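PDB 5HC8: prenyltransference for protein, which probably catalyses the head-to-middle joining of two dimethylallyl diphosphate units into lavandulyl diphosphate. Local coordinates for residues 12-17 and 56-61; 103-108 and 133-138. All coordinates share one frame; numbering follows the deposited sequence.

Interaction 1 of 2, residues 12-17 and 56-61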
# COMPACT_ATOMS: atom_id res chain seq x y z
N THR A 12 -7.30 -14.12 15.33
CA THR A 12 -6.14 -13.43 15.89
C THR A 12 -5.12 -13.28 14.76
O THR A 12 -4.69 -14.27 14.21
CB THR A 12 -5.47 -14.26 16.98
OG1 THR A 12 -6.33 -14.35 18.10
CG2 THR A 12 -4.19 -13.59 17.43
N PRO A 13 -4.73 -12.04 14.43
CA PRO A 13 -3.76 -11.84 13.34
C PRO A 13 -2.41 -12.54 13.62
O PRO A 13 -1.88 -12.45 14.71
CB PRO A 13 -3.59 -10.31 13.29
CG PRO A 13 -4.24 -9.77 14.52
CD PRO A 13 -5.20 -10.80 15.04
N ASN A 14 -1.80 -13.13 12.61
CA ASN A 14 -0.46 -13.60 12.76
C ASN A 14 0.53 -12.42 12.90
O ASN A 14 1.43 -12.44 13.76
CB ASN A 14 -0.03 -14.47 11.58
CG ASN A 14 -0.76 -15.79 11.54
OD1 ASN A 14 -1.07 -16.35 12.57
ND2 ASN A 14 -1.10 -16.23 10.37
N HIS A 15 0.41 -11.46 11.99
CA HIS A 15 1.38 -10.34 11.94
C HIS A 15 0.62 -9.05 12.11
O HIS A 15 -0.32 -8.76 11.33
CB HIS A 15 2.10 -10.38 10.58
CG HIS A 15 3.10 -9.30 10.34
ND1 HIS A 15 3.79 -9.20 9.13
CD2 HIS A 15 3.52 -8.26 11.09
CE1 HIS A 15 4.60 -8.15 9.17
NE2 HIS A 15 4.47 -7.59 10.37
N VAL A 16 1.01 -8.28 13.14
CA VAL A 16 0.48 -6.91 13.35
C VAL A 16 1.62 -5.91 13.17
O VAL A 16 2.71 -6.14 13.76
CB VAL A 16 -0.19 -6.74 14.76
CG1 VAL A 16 -0.67 -5.28 14.99
CG2 VAL A 16 -1.36 -7.70 14.88
N ALA A 17 1.39 -4.83 12.39
CA ALA A 17 2.38 -3.81 12.21
C ALA A 17 1.85 -2.50 12.63
O ALA A 17 0.71 -2.17 12.36
CB ALA A 17 2.88 -3.72 10.74
N GLY A 56 -1.20 -13.79 21.71
CA GLY A 56 -0.95 -14.86 20.76
C GLY A 56 -0.65 -14.36 19.36
O GLY A 56 -0.69 -15.12 18.42
N ILE A 57 -0.33 -13.08 19.21
CA ILE A 57 0.17 -12.59 17.93
C ILE A 57 1.59 -13.21 17.70
O ILE A 57 2.36 -13.36 18.61
CB ILE A 57 0.19 -11.07 17.94
CG1 ILE A 57 -1.24 -10.51 17.96
CG2 ILE A 57 1.02 -10.50 16.76
CD1 ILE A 57 -1.29 -9.08 18.39
N LYS A 58 1.88 -13.62 16.49
CA LYS A 58 3.09 -14.32 16.16
C LYS A 58 4.21 -13.37 15.73
O LYS A 58 5.34 -13.63 16.00
CB LYS A 58 2.83 -15.34 15.10
CG LYS A 58 1.93 -16.47 15.61
CD LYS A 58 1.61 -17.41 14.50
CE LYS A 58 0.71 -18.57 14.98
NZ LYS A 58 0.07 -19.21 13.79
N LEU A 59 3.85 -12.27 15.11
CA LEU A 59 4.83 -11.25 14.79
C LEU A 59 4.27 -9.85 14.99
O LEU A 59 3.20 -9.54 14.50
CB LEU A 59 5.32 -11.52 13.34
CG LEU A 59 6.01 -10.28 12.73
CD1 LEU A 59 7.26 -9.97 13.48
CD2 LEU A 59 6.26 -10.56 11.26
N LEU A 60 4.97 -9.03 15.76
CA LEU A 60 4.65 -7.61 15.91
C LEU A 60 5.79 -6.80 15.29
O LEU A 60 6.96 -6.97 15.70
CB LEU A 60 4.63 -7.20 17.33
CG LEU A 60 4.20 -5.74 17.55
CD1 LEU A 60 2.70 -5.56 17.22
CD2 LEU A 60 4.50 -5.26 18.94
N THR A 61 5.47 -5.99 14.31
CA THR A 61 6.46 -5.05 13.72
C THR A 61 6.16 -3.63 14.14
O THR A 61 5.02 -3.18 14.01
CB THR A 61 6.42 -5.16 12.20
OG1 THR A 61 6.85 -6.46 11.79
CG2 THR A 61 7.38 -4.13 11.59

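Interaction 2 of 2, residues 103-108 and 133-138. With SO4 (sulfate ion), chain E.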
# COMPACT_ATOMS: atom_id res chain seq x y z
N GLN A 103 11.58 -13.16 20.33
CA GLN A 103 12.63 -13.15 19.37
C GLN A 103 12.69 -11.77 18.73
O GLN A 103 11.66 -11.29 18.24
CB GLN A 103 12.36 -14.16 18.31
CG GLN A 103 12.15 -15.56 18.84
CD GLN A 103 11.72 -16.52 17.73
OE1 GLN A 103 12.54 -16.88 16.88
NE2 GLN A 103 10.44 -16.92 17.71
N PHE A 104 13.90 -11.15 18.73
CA PHE A 104 14.10 -9.79 18.26
C PHE A 104 14.86 -9.75 16.95
O PHE A 104 15.85 -10.43 16.80
CB PHE A 104 14.80 -8.90 19.28
CG PHE A 104 15.16 -7.57 18.69
CD1 PHE A 104 14.22 -6.57 18.61
CD2 PHE A 104 16.40 -7.37 18.11
CE1 PHE A 104 14.50 -5.36 18.02
CE2 PHE A 104 16.70 -6.18 17.49
CZ PHE A 104 15.74 -5.17 17.44
N SER A 105 14.35 -9.04 15.95
CA SER A 105 15.08 -8.74 14.74
C SER A 105 14.89 -7.28 14.39
O SER A 105 13.92 -6.68 14.79
CB SER A 105 14.60 -9.52 13.55
OG SER A 105 14.58 -10.90 13.74
N ALA A 106 15.85 -6.72 13.65
CA ALA A 106 15.67 -5.42 13.06
C ALA A 106 15.76 -5.60 11.57
O ALA A 106 16.52 -6.50 11.03
CB ALA A 106 16.68 -4.37 13.59
N ILE A 107 14.90 -4.83 10.87
CA ILE A 107 14.95 -4.77 9.41
C ILE A 107 15.17 -3.33 8.96
O ILE A 107 14.75 -2.39 9.63
CB ILE A 107 13.74 -5.39 8.70
CG1 ILE A 107 12.45 -4.61 8.98
CG2 ILE A 107 13.64 -6.87 9.09
CD1 ILE A 107 11.27 -5.16 8.18
N GLY A 108 15.84 -3.18 7.83
CA GLY A 108 16.09 -1.91 7.20
C GLY A 108 17.55 -1.79 6.76
O GLY A 108 18.30 -2.75 6.84
N GLY A 133 9.42 -17.50 21.39
CA GLY A 133 8.19 -16.74 21.60
C GLY A 133 7.88 -15.83 20.41
O GLY A 133 8.32 -16.07 19.31
N MET A 134 7.09 -14.79 20.66
CA MET A 134 6.61 -13.97 19.57
C MET A 134 7.82 -13.30 18.99
O MET A 134 8.70 -12.86 19.71
CB MET A 134 5.62 -12.93 20.07
CG MET A 134 5.04 -11.98 19.02
SD MET A 134 4.05 -10.67 19.73
CE MET A 134 5.29 -9.50 20.24
N HIS A 135 7.83 -13.19 17.67
CA HIS A 135 8.80 -12.38 16.97
C HIS A 135 8.39 -10.87 17.08
O HIS A 135 7.20 -10.50 16.93
CB HIS A 135 8.83 -12.89 15.53
CG HIS A 135 10.05 -12.54 14.74
ND1 HIS A 135 10.23 -12.99 13.45
CD2 HIS A 135 11.15 -11.80 15.03
CE1 HIS A 135 11.37 -12.55 12.98
NE2 HIS A 135 11.94 -11.81 13.92
N PHE A 136 9.40 -10.03 17.36
CA PHE A 136 9.29 -8.58 17.38
C PHE A 136 10.29 -8.02 16.38
O PHE A 136 11.50 -8.24 16.51
CB PHE A 136 9.63 -8.04 18.76
CG PHE A 136 9.79 -6.55 18.82
CD1 PHE A 136 9.01 -5.68 18.03
CD2 PHE A 136 10.80 -5.98 19.62
CE1 PHE A 136 9.19 -4.30 18.09
CE2 PHE A 136 10.97 -4.59 19.68
CZ PHE A 136 10.16 -3.74 18.93
N ILE A 137 9.80 -7.37 15.31
CA ILE A 137 10.68 -6.70 14.34
C ILE A 137 10.63 -5.19 14.59
O ILE A 137 9.54 -4.57 14.67
CB ILE A 137 10.28 -6.99 12.91
CG1 ILE A 137 10.58 -8.45 12.60
CG2 ILE A 137 11.05 -6.11 11.89
CD1 ILE A 137 9.98 -8.97 11.30
N LEU A 138 11.81 -4.60 14.75
CA LEU A 138 11.97 -3.16 14.76
C LEU A 138 12.45 -2.81 13.34
O LEU A 138 13.51 -3.21 12.94
CB LEU A 138 12.93 -2.69 15.83
CG LEU A 138 13.13 -1.18 15.88
CD1 LEU A 138 11.91 -0.38 16.30
CD2 LEU A 138 14.29 -0.88 16.79
S SO4 E . 8.64 -16.06 12.28
O1 SO4 E . 8.21 -14.59 12.32
O2 SO4 E . 8.74 -16.76 10.93
O3 SO4 E . 10.00 -16.25 12.90
O4 SO4 E . 7.63 -16.76 13.13

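Interaction 1 of 2, residues 12-17 and 56-61
H15 and L59 both hold CG anti to the backbone N (chi1 179° and 162°), and their side chains run side by side on one face of the sheet. L59 CD2 sits over the middle of the imidazole, 3.4 Å from the ring centroid, in a CH-pi contact. The ring reaches past L59: H15 NE2 is hydrogen-bonded to T61 OG1 at 3.0 Å. An alanine in place of H15 would probably leave T61 OG1 without this mate and open a gap over L59 CD2.

The strands are parallel. N14 O accepts L59 N at 2.8 Å and, more weakly, K58 N. V16 N bonds to L59 O, and T61 N to V16 O at 2.8 Å. On the other face V16 packs against two neighbours. V16 CG2 meets I57 CD1 at 3.8 Å, and the two side chains cross at about a right angle. V16 CB lies near L60 CD1. At the strand entrance K58 lies extended beside N14, and K58 NZ makes a weak bond to N14 OD1.

G56 follows helix 34-54 in a Schellman motif, and I57 and K58 lead from there into strand 59-65. I57 and L60 rest on that helix, and P13 packs on helix 225-237. Strands 190-193 and 135-140 flank the pair, one beyond each strand.

Interaction 2 of 2, residues 103-108 and 133-138
F104 and F136 project from the same face of two parallel strands and lie side by side. The edge of F104 turns toward the face of F136 in an offset edge-to-face pair. The ring planes stand at 63° and the centroids are 5.7 Å apart. F104 CD1 comes to 3.6 Å from F136 CD2. The next atom of the rim, F104 CE1, meets L138 CB at 3.8 Å, so this rim fills the dip between F136 and L138. A106, with only a methyl group, follows on this face. Helix 115-128 covers F104 and A106, while helix 34-54 covers F136 and L138. Strand 103-107, helix 115-128 and strand 135-140 form a beta-alpha-beta crossover, and 103-107 is an outermost strand of the sheet within this chain.

On the face of I137 there is a second fit, toward the end of strand 103-107. I107 places CG1 between its backbone N and carbonyl carbon (chi1 66°), and I137 CG2 packs 3.6 Å from that atom. I137 CG2 also touches I107 CG2 and CD1, so one methyl meets three carbons of its neighbour. I137 CG1 lies over the rim of one face of the H135 ring.

Polar groups hold this face further back. H135 NE2 and S105 OG are hydrogen-bonded at 2.8 Å, in the plane of the ring. Q103 NE2 donates to G133 O at 2.8 Å. Between the strands, F136 N to Q103 O is a nearly straight bond (168°).

H135 ND1 donates to sulfate O1 at 2.8 Å. With NE2 bonded to S105, both ring nitrogens are engaged and the rotation of the ring is fixed. The sulfate probably came from the crystallisation liquor, but its negative charge would be expected to favour a protonated imidazole.

Interactions 1 and 2 lie in one parallel sheet, their centres 11 Å apart. Strand 15-19 pairs with 59-65 in the first, and 103-107 with 135-140 in the second. Strands 59-65 and 135-140 are neighbours, so the contacts join directly: L60 N probably bonds to H135 O, and L60 O to I137 N. The order across is 103-107, 135-140, 59-65, 15-19. Along the chain, interaction 1 closes before interaction 2 opens. Helix 34-54 packs on both. Together they form four adjoining strands of the prenyltransferase core. Residues further along strands 15-19 and 59-65, such as I19 and A64, line the pocket that holds the bound substrate analogue.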